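Local coordinates for DUF1780 domain-containing protein (Pseudomonas aeruginosa, PDB 1Y0K) that is of unknown function but is a putative endonuclease, probably related to the PD-(D/E)XK nucleases, at residues W169-M174 with E191-N196; P159-Y164 with V182-S187. All coordinates share one frame; numbering follows the deposited sequence.

Interaction 1 (W169-M174 with E191-N196); sequences WRSLSM and EFLRAN
Leu193 meets Ser171 and Ser173 with no flat group between them: two methyls lie against two hydroxyls. In the turn that carries Leu193, the amide of Asn196 is used internally, where ND2 reaches Phe192 O at 2.7 Å with the acceptor only 3° out of the amide plane. That bond ties the amide back to the turn.

Leu193 spreads its two methyls along one face of the strand. CD1 comes down on Ser171, 3.4 Å from OG and 4.0 Å from CB, while CD2 reaches Ser173 OG at 3.8 Å. CG is anti to the carbonyl carbon and beside the backbone N (chi1 -68°), from where both methyls reach the serines. The hydroxyl of Ser171, buried under this contact, finds its polar partner in Asp140 OD1 of the next strand, and Leu193 touches Asp140 as well; the other carboxylate oxygen of Asp140 forms a salt bridge with Arg170 NH2. Leu172, between the two serines, faces the other way. The arrangement is that of a helical turn packed by a leucine over one face of a mixed sheet, in a protein whose family is placed in the PD-(D/E)XK clan.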
# COMPACT_ATOMS: atom_id res chain seq x y z
N TRP A 169 10.54 -2.88 -9.98
CA TRP A 169 10.16 -1.65 -9.25
C TRP A 169 11.28 -1.15 -8.34
O TRP A 169 12.06 -1.94 -7.81
CB TRP A 169 8.91 -1.88 -8.38
CG TRP A 169 7.86 -2.71 -9.01
CD1 TRP A 169 7.44 -3.96 -8.61
CD2 TRP A 169 7.10 -2.39 -10.18
NE1 TRP A 169 6.45 -4.41 -9.44
CE2 TRP A 169 6.23 -3.48 -10.42
CE3 TRP A 169 7.07 -1.29 -11.05
CZ2 TRP A 169 5.33 -3.49 -11.49
CZ3 TRP A 169 6.18 -1.31 -12.11
CH2 TRP A 169 5.33 -2.41 -12.32
N ARG A 170 11.33 0.17 -8.12
CA ARG A 170 12.31 0.72 -7.18
C ARG A 170 12.00 0.34 -5.73
O ARG A 170 12.91 0.10 -4.92
CB ARG A 170 12.37 2.24 -7.30
CG ARG A 170 13.51 2.82 -6.46
CD ARG A 170 13.83 4.23 -6.83
NE ARG A 170 12.75 5.16 -6.48
CZ ARG A 170 12.80 6.45 -6.78
NH1 ARG A 170 13.85 6.94 -7.43
NH2 ARG A 170 11.80 7.26 -6.44
N SER A 171 10.71 0.29 -5.41
CA SER A 171 10.25 -0.05 -4.07
C SER A 171 8.80 -0.51 -4.14
O SER A 171 8.11 -0.28 -5.14
CB SER A 171 10.39 1.15 -3.11
OG SER A 171 9.43 2.17 -3.39
N LEU A 172 8.36 -1.19 -3.09
CA LEU A 172 6.97 -1.64 -3.00
C LEU A 172 6.60 -1.57 -1.54
O LEU A 172 7.32 -2.09 -0.69
CB LEU A 172 6.82 -3.08 -3.50
CG LEU A 172 5.46 -3.76 -3.32
CD1 LEU A 172 4.33 -3.02 -4.05
CD2 LEU A 172 5.53 -5.20 -3.79
N SER A 173 5.47 -0.92 -1.29
CA SER A 173 4.95 -0.75 0.06
C SER A 173 3.46 -1.04 0.06
O SER A 173 2.80 -0.95 -0.98
CB SER A 173 5.20 0.67 0.56
OG SER A 173 6.57 1.02 0.50
N MSE A 174 2.94 -1.40 1.24
CA MSE A 174 1.51 -1.60 1.45
C MSE A 174 1.02 -0.75 2.61
O MSE A 174 1.73 -0.52 3.59
CB MSE A 174 1.19 -3.06 1.81
CG MSE A 174 1.54 -4.12 0.79
SE MSE A 174 1.18 -5.78 1.51
CE MSE A 174 2.26 -5.83 2.89
N GLU A 191 15.03 7.99 1.23
CA GLU A 191 15.54 7.48 2.49
C GLU A 191 14.44 7.05 3.47
O GLU A 191 14.62 6.08 4.21
CB GLU A 191 16.47 8.51 3.13
CG GLU A 191 17.15 8.05 4.39
CD GLU A 191 17.59 9.21 5.25
OE1 GLU A 191 16.85 10.22 5.29
OE2 GLU A 191 18.66 9.12 5.88
N PHE A 192 13.29 7.75 3.45
CA PHE A 192 12.19 7.39 4.35
C PHE A 192 11.63 5.99 4.09
O PHE A 192 11.16 5.33 5.00
CB PHE A 192 11.08 8.47 4.41
CG PHE A 192 10.24 8.58 3.16
CD1 PHE A 192 9.12 7.75 2.97
CD2 PHE A 192 10.53 9.53 2.18
CE1 PHE A 192 8.33 7.86 1.81
CE2 PHE A 192 9.74 9.65 1.02
CZ PHE A 192 8.65 8.81 0.84
N LEU A 193 11.71 5.53 2.84
CA LEU A 193 11.36 4.15 2.53
C LEU A 193 12.40 3.17 3.08
O LEU A 193 12.06 2.21 3.77
CB LEU A 193 11.17 3.97 1.02
CG LEU A 193 9.94 4.68 0.45
CD1 LEU A 193 9.91 4.58 -1.07
CD2 LEU A 193 8.65 4.13 1.06
N ARG A 194 13.67 3.42 2.78
CA ARG A 194 14.75 2.55 3.21
C ARG A 194 14.84 2.43 4.73
O ARG A 194 15.09 1.34 5.26
CB ARG A 194 16.08 3.01 2.60
CG ARG A 194 16.16 2.61 1.12
CD ARG A 194 17.50 2.91 0.49
NE ARG A 194 17.73 4.35 0.41
CZ ARG A 194 18.55 5.02 1.22
NH1 ARG A 194 19.23 4.37 2.16
NH2 ARG A 194 18.69 6.33 1.08
N ALA A 195 14.58 3.54 5.40
CA ALA A 195 14.60 3.61 6.87
C ALA A 195 13.57 2.71 7.55
O ALA A 195 13.73 2.35 8.72
CB ALA A 195 14.40 5.05 7.32
N ASN A 196 12.53 2.33 6.82
CA ASN A 196 11.43 1.55 7.38
C ASN A 196 11.37 0.08 6.96
O ASN A 196 10.39 -0.59 7.18
CB ASN A 196 10.11 2.26 7.11
CG ASN A 196 9.94 3.47 7.98
OD1 ASN A 196 9.59 3.36 9.14
ND2 ASN A 196 10.22 4.64 7.43

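Interaction 2 (P159-Y164 with V182-S187); sequences PPPTEY and VLFAHS
Pro161 and Leu183 bring the two backbones closest, their CA atoms 7.0 Å apart, where an inverse gamma turn centred on Pro161, just ahead of helix 162-166, faces a classic beta bulge in strand 179-185. The bulge consists of Leu183 and Phe184, which both face Leu172 on the neighbouring strand and both share backbone hydrogen bonds with it. Leu183 takes a helix-like psi of -44° inside an extended strand, and the extra residue lets two consecutive side chains turn toward 159-164.

Pro161 is the wedge. Its CG stands 3.7 Å from Phe184 CD2, the ring of the proline and that of the phenylalanine meeting at a slant, and the same CG is 4.4 Å from Leu183 CB. The carbonyl of Leu183 lies close by too, its O 4.0 Å from Pro161 CG. As the N-cap residue, Pro161 thus starts the helix and packs on the strand at once.

One helical turn on, Tyr164 continues the contact with its CB and its backbone, while its ring is carried off elsewhere. CG sits beside the backbone N, anti to the carbonyl carbon (chi1 -51°), and from there the ring packs on Leu172 and Leu118, its hydroxyl hydrogen-bonded to Gln115 O. Phe184 lies between the turn and the sheet: its side chain also touches Leu172 and Trp169, so it joins the start of helix 162-166 to the strand pair beneath. The side chains meet through carbon alone, with two backbone carbonyl oxygens resting against them. Further out on the phenylalanine ring, CE2 lies 3.9 Å from Tyr164 CB, and at its tip CZ rests 3.8 Å from Tyr164 O.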
# COMPACT_ATOMS: atom_id res chain seq x y z
N PRO A 159 7.28 -13.22 3.76
CA PRO A 159 8.36 -13.86 3.01
C PRO A 159 9.01 -12.85 2.06
O PRO A 159 8.38 -11.82 1.75
CB PRO A 159 7.63 -14.95 2.23
CG PRO A 159 6.27 -14.43 2.02
CD PRO A 159 5.95 -13.65 3.26
N PRO A 160 10.26 -13.11 1.63
CA PRO A 160 10.87 -12.25 0.62
C PRO A 160 9.95 -12.06 -0.58
O PRO A 160 9.38 -13.04 -1.06
CB PRO A 160 12.12 -13.04 0.20
CG PRO A 160 12.48 -13.83 1.41
CD PRO A 160 11.16 -14.20 2.05
N PRO A 161 9.76 -10.81 -1.03
CA PRO A 161 8.90 -10.50 -2.17
C PRO A 161 9.60 -10.72 -3.51
O PRO A 161 9.73 -9.78 -4.31
CB PRO A 161 8.56 -9.02 -1.96
CG PRO A 161 9.77 -8.47 -1.31
CD PRO A 161 10.35 -9.58 -0.45
N THR A 162 10.00 -11.96 -3.77
CA THR A 162 10.87 -12.26 -4.92
C THR A 162 10.25 -11.96 -6.29
O THR A 162 10.91 -11.42 -7.18
CB THR A 162 11.37 -13.72 -4.89
OG1 THR A 162 10.26 -14.60 -4.95
CG2 THR A 162 12.16 -14.00 -3.60
N GLU A 163 8.97 -12.30 -6.46
CA GLU A 163 8.32 -12.05 -7.74
C GLU A 163 8.28 -10.56 -8.01
O GLU A 163 8.47 -10.11 -9.14
CB GLU A 163 6.91 -12.64 -7.80
CG GLU A 163 6.31 -12.56 -9.21
CD GLU A 163 4.86 -13.00 -9.31
OE1 GLU A 163 4.35 -13.72 -8.43
OE2 GLU A 163 4.22 -12.63 -10.32
N TYR A 164 8.04 -9.77 -6.97
CA TYR A 164 7.87 -8.34 -7.15
C TYR A 164 9.21 -7.64 -7.34
O TYR A 164 9.33 -6.70 -8.12
CB TYR A 164 7.06 -7.73 -5.99
CG TYR A 164 5.76 -8.46 -5.70
CD1 TYR A 164 5.01 -9.08 -6.72
CD2 TYR A 164 5.27 -8.55 -4.40
CE1 TYR A 164 3.82 -9.76 -6.44
CE2 TYR A 164 4.08 -9.22 -4.12
CZ TYR A 164 3.37 -9.83 -5.13
OH TYR A 164 2.20 -10.49 -4.82
N VAL A 182 6.81 -1.31 4.36
CA VAL A 182 7.66 -1.21 3.18
C VAL A 182 8.19 -2.63 2.91
O VAL A 182 8.92 -3.19 3.74
CB VAL A 182 8.84 -0.22 3.40
CG1 VAL A 182 9.76 -0.18 2.18
CG2 VAL A 182 8.30 1.18 3.73
N LEU A 183 7.79 -3.22 1.78
CA LEU A 183 8.20 -4.60 1.45
C LEU A 183 9.63 -4.68 0.97
O LEU A 183 10.37 -5.58 1.37
CB LEU A 183 7.27 -5.25 0.41
CG LEU A 183 5.80 -5.40 0.80
CD1 LEU A 183 5.07 -6.27 -0.21
CD2 LEU A 183 5.66 -6.01 2.20
N PHE A 184 10.02 -3.74 0.10
CA PHE A 184 11.41 -3.60 -0.33
C PHE A 184 11.65 -2.21 -0.86
O PHE A 184 10.72 -1.52 -1.26
CB PHE A 184 11.82 -4.68 -1.36
CG PHE A 184 11.22 -4.50 -2.75
CD1 PHE A 184 11.81 -3.64 -3.68
CD2 PHE A 184 10.11 -5.25 -3.14
CE1 PHE A 184 11.27 -3.50 -4.96
CE2 PHE A 184 9.58 -5.13 -4.42
CZ PHE A 184 10.15 -4.25 -5.34
N ALA A 185 12.91 -1.78 -0.84
CA ALA A 185 13.27 -0.49 -1.41
C ALA A 185 14.74 -0.53 -1.79
O ALA A 185 15.59 -0.85 -0.95
CB ALA A 185 13.01 0.62 -0.42
N HIS A 186 15.01 -0.27 -3.07
CA HIS A 186 16.38 -0.29 -3.58
C HIS A 186 17.17 0.92 -3.09
O HIS A 186 16.60 1.91 -2.63
CB HIS A 186 16.40 -0.33 -5.10
CG HIS A 186 16.09 -1.68 -5.67
ND1 HIS A 186 17.03 -2.68 -5.80
CD2 HIS A 186 14.93 -2.18 -6.17
CE1 HIS A 186 16.47 -3.74 -6.35
NE2 HIS A 186 15.20 -3.47 -6.58
N SER A 187 18.49 0.84 -3.21
CA SER A 187 19.38 1.90 -2.72
C SER A 187 19.03 3.31 -3.19
O SER A 187 19.24 4.29 -2.47
CB SER A 187 20.84 1.56 -3.06
OG SER A 187 21.04 1.58 -4.46

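In the fold
The two contacts lie about 9 Å apart, centre to centre, and share the mixed sheet: interaction 1 uses strand 171-175, interaction 2 its antiparallel neighbour 179-185. Along the chain the segments alternate, 159-164, 169-174, 182-187, 191-196, so helix 162-166 leads into the hairpin of two strands, and helix 191-194 follows it. Each helix touches both strands, one on either face of the hairpin. The contacts are also joined directly through the main chain, by a probable backbone hydrogen bond with Arg170 O 2.8 Å from His186 N. Helix, hairpin and helix thereby form one compact unit of what is probably a nuclease-like fold.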